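PDB 2NVV: acetyl-CoA hydrolase/transferase family protein from Porphyromonas gingivalis, which probably transfers coenzyme A between acetyl-CoA and acetate or hydrolyses acetyl-CoA, and binds zinc. Local coordinates for residues P339-A353 with S379-T393. Residues are numbered along the deposited sequence; the frame is centred on the assembly and turned at random.
Sequences PEIVRRLGVITINTA and SGDFTRNSYVSIFTT
Strands 348-352 and 389-392 run side by side in parallel, pairing Thr349 with Ser389 through Thr352 with Thr392, and the axes of helices 339-345 and 379-385, which precede the strands, come within 9.0 Å at an angle of 34°. Ile390 bonds to both residues flanking its partner Ile350. Ile390 N donates to Thr349 O at 2.8 Å. Asn351 N donates to Ile390 O in a nearly straight bond (170°). Thr392 N reaches Asn351 O at 2.8 Å, in the carbonyl plane. Helix 379-385 packs on the strand face that carries Thr349 and Asn351. There CG2 of Thr349, set opposite the carbonyl carbon with OG1 at chi1 64°, meets Phe382 CB at 3.4 Å. Val342 CG2 meets Phe382 CE1 at 3.9 Å, the two side chains crossing at about a right angle. Asn351 CB lies 3.7 Å from Phe391 CE1, while Asn351 ND2 is hydrogen-bonded to Gln256 OE1 on the neighbouring strand 255-257. On the other face, Ile350 CG2 meets Thr392 CG2 at 4.0 Å, and helix 226-245 packs on Ile390 and Thr392. Gly346, with positive phi, closes helix 339-345 in a Schellman motif. Two helix-then-strand units thus sit together in a parallel-strand core consistent with a Rossmann-type fold, with Phe382 touching Glu284, the predicted thioester-forming residue.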
ATOM      1  N   PRO A 339       9.095  -2.211   2.781  1.00  6.39           N
ATOM      2  CA  PRO A 339       8.025  -1.773   3.684  1.00  6.39           C
ATOM      3  C   PRO A 339       8.393  -2.004   5.147  1.00  6.39           C
ATOM      4  O   PRO A 339       8.181  -1.147   5.995  1.00  6.39           O
ATOM      5  CB  PRO A 339       6.841  -2.628   3.240  1.00  6.69           C
ATOM      6  CG  PRO A 339       7.070  -2.758   1.746  1.00  6.39           C
ATOM      7  CD  PRO A 339       8.555  -3.032   1.676  1.00  6.39           C
ATOM      8  N   GLU A 340       8.951  -3.173   5.434  1.00  6.39           N
ATOM      9  CA  GLU A 340       9.373  -3.532   6.790  1.00  6.60           C
ATOM     10  C   GLU A 340      10.384  -2.520   7.348  1.00  7.55           C
ATOM     11  O   GLU A 340      10.223  -2.015   8.461  1.00  6.58           O
ATOM     12  CB  GLU A 340       9.998  -4.933   6.781  1.00  6.39           C
ATOM     13  CG  GLU A 340      10.463  -5.448   8.136  1.00  6.54           C
ATOM     14  CD  GLU A 340      11.093  -6.837   8.070  1.00  7.98           C
ATOM     15  OE1 GLU A 340      10.555  -7.714   7.371  1.00  8.67           O
ATOM     16  OE2 GLU A 340      12.124  -7.060   8.732  1.00  6.39           O
ATOM     17  N   ILE A 341      11.421  -2.225   6.571  1.00  6.39           N
ATOM     18  CA  ILE A 341      12.447  -1.280   7.000  1.00  6.39           C
ATOM     19  C   ILE A 341      11.918   0.145   7.096  1.00  6.39           C
ATOM     20  O   ILE A 341      12.173   0.851   8.076  1.00  6.51           O
ATOM     21  CB  ILE A 341      13.652  -1.246   6.032  1.00  6.39           C
ATOM     22  CG1 ILE A 341      14.094  -2.665   5.643  1.00  6.49           C
ATOM     23  CG2 ILE A 341      14.800  -0.497   6.692  1.00  6.39           C
ATOM     24  CD1 ILE A 341      14.069  -3.660   6.777  1.00  7.40           C
ATOM     25  N   VAL A 342      11.197   0.563   6.061  1.00  6.39           N
ATOM     26  CA  VAL A 342      10.628   1.898   5.995  1.00  6.39           C
ATOM     27  C   VAL A 342       9.768   2.208   7.222  1.00  6.39           C
ATOM     28  O   VAL A 342       9.969   3.219   7.899  1.00  6.39           O
ATOM     29  CB  VAL A 342       9.784   2.063   4.707  1.00  6.39           C
ATOM     30  CG1 VAL A 342       9.104   3.412   4.679  1.00  6.39           C
ATOM     31  CG2 VAL A 342      10.673   1.925   3.486  1.00  7.01           C
ATOM     32  N   ARG A 343       8.817   1.325   7.510  1.00  6.39           N
ATOM     33  CA  ARG A 343       7.926   1.509   8.650  1.00  6.39           C
ATOM     34  C   ARG A 343       8.624   1.381  10.002  1.00  6.39           C
ATOM     35  O   ARG A 343       8.314   2.113  10.935  1.00  6.39           O
ATOM     36  CB  ARG A 343       6.765   0.519   8.566  1.00  6.39           C
ATOM     37  CG  ARG A 343       5.730   0.691   9.665  1.00  6.39           C
ATOM     38  CD  ARG A 343       4.363   0.197   9.234  1.00  6.39           C
ATOM     39  NE  ARG A 343       3.537  -0.111  10.391  1.00  6.57           N
ATOM     40  CZ  ARG A 343       2.261  -0.470  10.331  1.00  6.39           C
ATOM     41  NH1 ARG A 343       1.643  -0.557   9.161  1.00  6.39           N
ATOM     42  NH2 ARG A 343       1.613  -0.789  11.450  1.00  6.39           N
ATOM     43  N   ARG A 344       9.561   0.447  10.121  1.00  6.39           N
ATOM     44  CA  ARG A 344      10.286   0.288  11.377  1.00  6.39           C
ATOM     45  C   ARG A 344      11.119   1.530  11.712  1.00  6.65           C
ATOM     46  O   ARG A 344      11.076   1.999  12.849  1.00  6.39           O
ATOM     47  CB  ARG A 344      11.212  -0.919  11.321  1.00  6.39           C
ATOM     48  CG  ARG A 344      12.074  -1.095  12.577  1.00  6.39           C
ATOM     49  CD  ARG A 344      13.011  -2.290  12.417  1.00  6.39           C
ATOM     50  NE  ARG A 344      12.284  -3.498  12.026  1.00  6.64           N
ATOM     51  CZ  ARG A 344      12.791  -4.467  11.269  1.00  6.66           C
ATOM     52  NH1 ARG A 344      14.031  -4.375  10.818  1.00  6.72           N
ATOM     53  NH2 ARG A 344      12.051  -5.522  10.952  1.00  6.39           N
ATOM     54  N   LEU A 345      11.863   2.053  10.731  1.00  6.39           N
ATOM     55  CA  LEU A 345      12.708   3.231  10.935  1.00  6.39           C
ATOM     56  C   LEU A 345      11.922   4.524  11.009  1.00  6.39           C
ATOM     57  O   LEU A 345      12.452   5.546  11.433  1.00  6.39           O
ATOM     58  CB  LEU A 345      13.741   3.385   9.816  1.00  6.39           C
ATOM     59  CG  LEU A 345      14.676   2.243   9.420  1.00  7.28           C
ATOM     60  CD1 LEU A 345      15.644   2.768   8.376  1.00  6.39           C
ATOM     61  CD2 LEU A 345      15.432   1.724  10.621  1.00  7.39           C
ATOM     62  N   GLY A 346      10.664   4.481  10.596  1.00  6.39           N
ATOM     63  CA  GLY A 346       9.848   5.679  10.622  1.00  6.39           C
ATOM     64  C   GLY A 346      10.327   6.679   9.585  1.00  6.39           C
ATOM     65  O   GLY A 346      10.418   7.885   9.843  1.00  6.39           O
ATOM     66  N   VAL A 347      10.648   6.169   8.405  1.00  6.39           N
ATOM     67  CA  VAL A 347      11.129   6.993   7.318  1.00  6.39           C
ATOM     68  C   VAL A 347      10.081   8.007   6.904  1.00  6.39           C
ATOM     69  O   VAL A 347       8.923   7.649   6.666  1.00  6.39           O
ATOM     70  CB  VAL A 347      11.481   6.139   6.084  1.00  6.39           C
ATOM     71  CG1 VAL A 347      12.044   7.012   4.985  1.00  6.39           C
ATOM     72  CG2 VAL A 347      12.475   5.074   6.461  1.00  6.90           C
ATOM     73  N   ILE A 348      10.481   9.276   6.825  1.00  6.63           N
ATOM     74  CA  ILE A 348       9.576  10.328   6.393  1.00  6.39           C
ATOM     75  C   ILE A 348       9.763  10.398   4.884  1.00  6.39           C
ATOM     76  O   ILE A 348      10.876  10.592   4.407  1.00  6.39           O
ATOM     77  CB  ILE A 348       9.932  11.682   7.056  1.00  6.72           C
ATOM     78  CG1 ILE A 348       9.627  11.600   8.553  1.00  6.39           C
ATOM     79  CG2 ILE A 348       9.150  12.829   6.389  1.00  6.39           C
ATOM     80  CD1 ILE A 348      10.097  12.770   9.342  1.00  6.39           C
ATOM     81  N   THR A 349       8.672  10.229   4.140  1.00  6.39           N
ATOM     82  CA  THR A 349       8.735  10.218   2.684  1.00  6.39           C
ATOM     83  C   THR A 349       8.156  11.462   2.028  1.00  6.39           C
ATOM     84  O   THR A 349       7.096  11.945   2.423  1.00  6.39           O
ATOM     85  CB  THR A 349       8.020   8.964   2.108  1.00  6.39           C
ATOM     86  OG1 THR A 349       6.632   9.017   2.415  1.00  6.39           O
ATOM     87  CG2 THR A 349       8.591   7.697   2.709  1.00  6.39           C
ATOM     88  N   ILE A 350       8.865  11.960   1.015  1.00  7.30           N
ATOM     89  CA  ILE A 350       8.467  13.145   0.267  1.00  7.15           C
ATOM     90  C   ILE A 350       8.564  12.820  -1.222  1.00  6.39           C
ATOM     91  O   ILE A 350       9.655  12.616  -1.753  1.00  6.39           O
ATOM     92  CB  ILE A 350       9.396  14.329   0.590  1.00  6.39           C
ATOM     93  CG1 ILE A 350       9.642  14.392   2.099  1.00  6.39           C
ATOM     94  CG2 ILE A 350       8.766  15.632   0.116  1.00  6.39           C
ATOM     95  CD1 ILE A 350      10.931  15.075   2.466  1.00  6.39           C
ATOM     96  N   ASN A 351       7.416  12.786  -1.891  1.00  6.39           N
ATOM     97  CA  ASN A 351       7.353  12.452  -3.299  1.00  6.39           C
ATOM     98  C   ASN A 351       6.541  13.465  -4.079  1.00  6.39           C
ATOM     99  O   ASN A 351       5.807  14.251  -3.491  1.00  6.50           O
ATOM    100  CB  ASN A 351       6.746  11.063  -3.442  1.00  6.39           C
ATOM    101  CG  ASN A 351       7.695   9.971  -2.986  1.00  6.39           C
ATOM    102  OD1 ASN A 351       8.566   9.546  -3.738  1.00  6.39           O
ATOM    103  ND2 ASN A 351       7.544   9.524  -1.746  1.00  6.89           N
ATOM    104  N   THR A 352       6.673  13.434  -5.405  1.00  6.39           N
ATOM    105  CA  THR A 352       5.958  14.362  -6.270  1.00  6.60           C
ATOM    106  C   THR A 352       4.623  13.819  -6.770  1.00  6.97           C
ATOM    107  O   THR A 352       4.360  12.611  -6.726  1.00  7.01           O
ATOM    108  CB  THR A 352       6.785  14.723  -7.504  1.00  7.13           C
ATOM    109  OG1 THR A 352       6.716  13.655  -8.446  1.00  7.35           O
ATOM    110  CG2 THR A 352       8.230  14.955  -7.129  1.00  7.84           C
ATOM    111  N   ALA A 353       3.777  14.719  -7.258  1.00  7.29           N
ATOM    112  CA  ALA A 353       2.483  14.315  -7.777  1.00  7.92           C
ATOM    113  C   ALA A 353       2.270  14.956  -9.135  1.00  7.49           C
ATOM    114  O   ALA A 353       2.540  16.140  -9.282  1.00  7.22           O
ATOM    115  CB  ALA A 353       1.392  14.744  -6.823  1.00  6.48           C
ATOM    116  N   SER A 379       7.250   5.122  -5.002  1.00  6.39           N
ATOM    117  CA  SER A 379       6.395   6.055  -4.275  1.00  6.39           C
ATOM    118  C   SER A 379       5.366   5.321  -3.433  1.00  6.39           C
ATOM    119  O   SER A 379       4.973   5.806  -2.380  1.00  6.39           O
ATOM    120  CB  SER A 379       5.691   7.016  -5.234  1.00  6.39           C
ATOM    121  OG  SER A 379       4.867   6.323  -6.138  1.00  6.43           O
ATOM    122  N   GLY A 380       4.927   4.154  -3.903  1.00  6.39           N
ATOM    123  CA  GLY A 380       3.972   3.364  -3.154  1.00  6.39           C
ATOM    124  C   GLY A 380       4.653   2.678  -1.973  1.00  6.39           C
ATOM    125  O   GLY A 380       4.142   2.722  -0.853  1.00  6.64           O
ATOM    126  N   ASP A 381       5.803   2.041  -2.210  1.00  6.76           N
ATOM    127  CA  ASP A 381       6.545   1.366  -1.139  1.00  6.39           C
ATOM    128  C   ASP A 381       6.773   2.321   0.031  1.00  6.39           C
ATOM    129  O   ASP A 381       6.602   1.956   1.188  1.00  7.55           O
ATOM    130  CB  ASP A 381       7.918   0.881  -1.634  1.00  7.03           C
ATOM    131  CG  ASP A 381       7.825  -0.221  -2.681  1.00  7.76           C
ATOM    132  OD1 ASP A 381       7.154  -1.244  -2.444  1.00  7.52           O
ATOM    133  OD2 ASP A 381       8.446  -0.073  -3.752  1.00  7.88           O
ATOM    134  N   PHE A 382       7.167   3.548  -0.288  1.00  6.39           N
ATOM    135  CA  PHE A 382       7.440   4.559   0.711  1.00  6.39           C
ATOM    136  C   PHE A 382       6.188   5.205   1.311  1.00  6.55           C
ATOM    137  O   PHE A 382       5.902   5.046   2.498  1.00  6.39           O
ATOM    138  CB  PHE A 382       8.347   5.612   0.095  1.00  6.39           C
ATOM    139  CG  PHE A 382       9.762   5.145  -0.087  1.00  6.57           C
ATOM    140  CD1 PHE A 382      10.612   5.013   1.002  1.00  6.39           C
ATOM    141  CD2 PHE A 382      10.238   4.807  -1.348  1.00  6.61           C
ATOM    142  CE1 PHE A 382      11.906   4.557   0.839  1.00  6.39           C
ATOM    143  CE2 PHE A 382      11.536   4.347  -1.515  1.00  6.39           C
ATOM    144  CZ  PHE A 382      12.368   4.224  -0.417  1.00  6.39           C
ATOM    145  N   THR A 383       5.443   5.933   0.487  1.00  6.39           N
ATOM    146  CA  THR A 383       4.217   6.605   0.931  1.00  6.48           C
ATOM    147  C   THR A 383       3.369   5.755   1.877  1.00  6.69           C
ATOM    148  O   THR A 383       3.025   6.186   2.981  1.00  6.39           O
ATOM    149  CB  THR A 383       3.318   6.984  -0.261  1.00  6.39           C
ATOM    150  OG1 THR A 383       4.022   7.877  -1.129  1.00  6.39           O
ATOM    151  CG2 THR A 383       2.056   7.646   0.220  1.00  6.39           C
ATOM    152  N   ARG A 384       3.036   4.551   1.423  1.00  6.83           N
ATOM    153  CA  ARG A 384       2.212   3.636   2.194  1.00  6.39           C
ATOM    154  C   ARG A 384       2.722   3.331   3.600  1.00  6.39           C
ATOM    155  O   ARG A 384       1.930   3.270   4.542  1.00  6.39           O
ATOM    156  CB  ARG A 384       2.021   2.328   1.425  1.00  6.39           C
ATOM    157  CG  ARG A 384       1.302   1.244   2.220  1.00  6.46           C
ATOM    158  CD  ARG A 384      -0.128   1.632   2.542  1.00  6.39           C
ATOM    159  NE  ARG A 384      -1.026   1.355   1.419  1.00  6.39           N
ATOM    160  CZ  ARG A 384      -1.547   0.157   1.149  1.00  6.39           C
ATOM    161  NH1 ARG A 384      -2.353  -0.005   0.106  1.00  6.53           N
ATOM    162  NH2 ARG A 384      -1.275  -0.875   1.936  1.00  6.39           N
ATOM    163  N   ASN A 385       4.034   3.166   3.755  1.00  6.39           N
ATOM    164  CA  ASN A 385       4.594   2.821   5.060  1.00  6.39           C
ATOM    165  C   ASN A 385       5.371   3.883   5.831  1.00  6.39           C
ATOM    166  O   ASN A 385       5.855   3.613   6.926  1.00  6.39           O
ATOM    167  CB  ASN A 385       5.466   1.579   4.917  1.00  6.39           C
ATOM    168  CG  ASN A 385       4.736   0.436   4.230  1.00  6.39           C
ATOM    169  OD1 ASN A 385       4.967   0.150   3.048  1.00  7.03           O
ATOM    170  ND2 ASN A 385       3.837  -0.212   4.959  1.00  6.39           N
ATOM    171  N   SER A 386       5.475   5.091   5.285  1.00  6.81           N
ATOM    172  CA  SER A 386       6.209   6.153   5.957  1.00  6.39           C
ATOM    173  C   SER A 386       5.563   6.625   7.254  1.00  6.64           C
ATOM    174  O   SER A 386       4.362   6.449   7.471  1.00  6.39           O
ATOM    175  CB  SER A 386       6.365   7.362   5.047  1.00  6.61           C
ATOM    176  OG  SER A 386       5.100   7.941   4.807  1.00  7.03           O
ATOM    177  N   TYR A 387       6.384   7.244   8.101  1.00  7.12           N
ATOM    178  CA  TYR A 387       5.954   7.784   9.384  1.00  6.39           C
ATOM    179  C   TYR A 387       4.879   8.802   9.054  1.00  6.39           C
ATOM    180  O   TYR A 387       3.829   8.839   9.684  1.00  6.39           O
ATOM    181  CB  TYR A 387       7.150   8.451  10.067  1.00  6.39           C
ATOM    182  CG  TYR A 387       6.975   8.733  11.533  1.00  6.39           C
ATOM    183  CD1 TYR A 387       6.447   9.941  11.971  1.00  6.39           C
ATOM    184  CD2 TYR A 387       7.398   7.814  12.487  1.00  6.39           C
ATOM    185  CE1 TYR A 387       6.353  10.231  13.331  1.00  6.39           C
ATOM    186  CE2 TYR A 387       7.308   8.090  13.849  1.00  6.39           C
ATOM    187  CZ  TYR A 387       6.789   9.300  14.266  1.00  6.69           C
ATOM    188  OH  TYR A 387       6.710   9.585  15.610  1.00  6.39           O
ATOM    189  N   VAL A 388       5.164   9.632   8.057  1.00  6.39           N
ATOM    190  CA  VAL A 388       4.231  10.643   7.568  1.00  6.39           C
ATOM    191  C   VAL A 388       4.552  10.754   6.088  1.00  6.39           C
ATOM    192  O   VAL A 388       5.708  10.967   5.727  1.00  6.39           O
ATOM    193  CB  VAL A 388       4.456  12.048   8.190  1.00  6.60           C
ATOM    194  CG1 VAL A 388       3.226  12.918   7.939  1.00  6.54           C
ATOM    195  CG2 VAL A 388       4.731  11.947   9.661  1.00  7.20           C
ATOM    196  N   SER A 389       3.555  10.600   5.223  1.00  6.40           N
ATOM    197  CA  SER A 389       3.817  10.692   3.791  1.00  6.39           C
ATOM    198  C   SER A 389       3.467  12.077   3.278  1.00  6.39           C
ATOM    199  O   SER A 389       2.398  12.604   3.571  1.00  6.39           O
ATOM    200  CB  SER A 389       3.019   9.644   3.020  1.00  6.39           C
ATOM    201  OG  SER A 389       1.638   9.933   3.085  1.00  7.57           O
ATOM    202  N   ILE A 390       4.379  12.653   2.507  1.00  6.39           N
ATOM    203  CA  ILE A 390       4.188  13.983   1.955  1.00  6.39           C
ATOM    204  C   ILE A 390       4.261  13.983   0.433  1.00  6.39           C
ATOM    205  O   ILE A 390       5.074  13.286  -0.173  1.00  6.39           O
ATOM    206  CB  ILE A 390       5.267  14.954   2.479  1.00  6.95           C
ATOM    207  CG1 ILE A 390       5.258  14.970   4.006  1.00  6.39           C
ATOM    208  CG2 ILE A 390       5.033  16.349   1.910  1.00  6.39           C
ATOM    209  CD1 ILE A 390       6.444  15.691   4.611  1.00  6.39           C
ATOM    210  N   PHE A 391       3.397  14.770  -0.183  1.00  6.41           N
ATOM    211  CA  PHE A 391       3.391  14.889  -1.625  1.00  7.33           C
ATOM    212  C   PHE A 391       3.493  16.364  -1.986  1.00  6.39           C
ATOM    213  O   PHE A 391       2.755  17.206  -1.464  1.00  6.39           O
ATOM    214  CB  PHE A 391       2.128  14.260  -2.200  1.00  6.39           C
ATOM    215  CG  PHE A 391       2.247  12.784  -2.412  1.00  6.70           C
ATOM    216  CD1 PHE A 391       2.917  12.282  -3.534  1.00  6.46           C
ATOM    217  CD2 PHE A 391       1.722  11.887  -1.485  1.00  6.91           C
ATOM    218  CE1 PHE A 391       3.062  10.903  -3.733  1.00  6.39           C
ATOM    219  CE2 PHE A 391       1.861  10.506  -1.670  1.00  6.66           C
ATOM    220  CZ  PHE A 391       2.535  10.013  -2.802  1.00  6.39           C
ATOM    221  N   THR A 392       4.446  16.668  -2.858  1.00  6.39           N
ATOM    222  CA  THR A 392       4.681  18.031  -3.309  1.00  6.39           C
ATOM    223  C   THR A 392       4.330  18.174  -4.774  1.00  6.39           C
ATOM    224  O   THR A 392       4.334  17.201  -5.516  1.00  6.98           O
ATOM    225  CB  THR A 392       6.140  18.407  -3.155  1.00  6.69           C
ATOM    226  OG1 THR A 392       6.921  17.447  -3.863  1.00  6.39           O
ATOM    227  CG2 THR A 392       6.547  18.422  -1.697  1.00  6.39           C
ATOM    228  N   THR A 393       4.041  19.403  -5.182  1.00  6.39           N
ATOM    229  CA  THR A 393       3.694  19.688  -6.570  1.00  6.39           C
ATOM    230  C   THR A 393       3.345  21.156  -6.785  1.00  7.36           C
ATOM    231  O   THR A 393       2.617  21.763  -5.984  1.00  6.39           O
ATOM    232  CB  THR A 393       2.462  18.888  -7.045  1.00  6.39           C
ATOM    233  OG1 THR A 393       2.111  19.302  -8.367  1.00  6.39           O
ATOM    234  CG2 THR A 393       1.259  19.150  -6.136  1.00  6.39           C
TER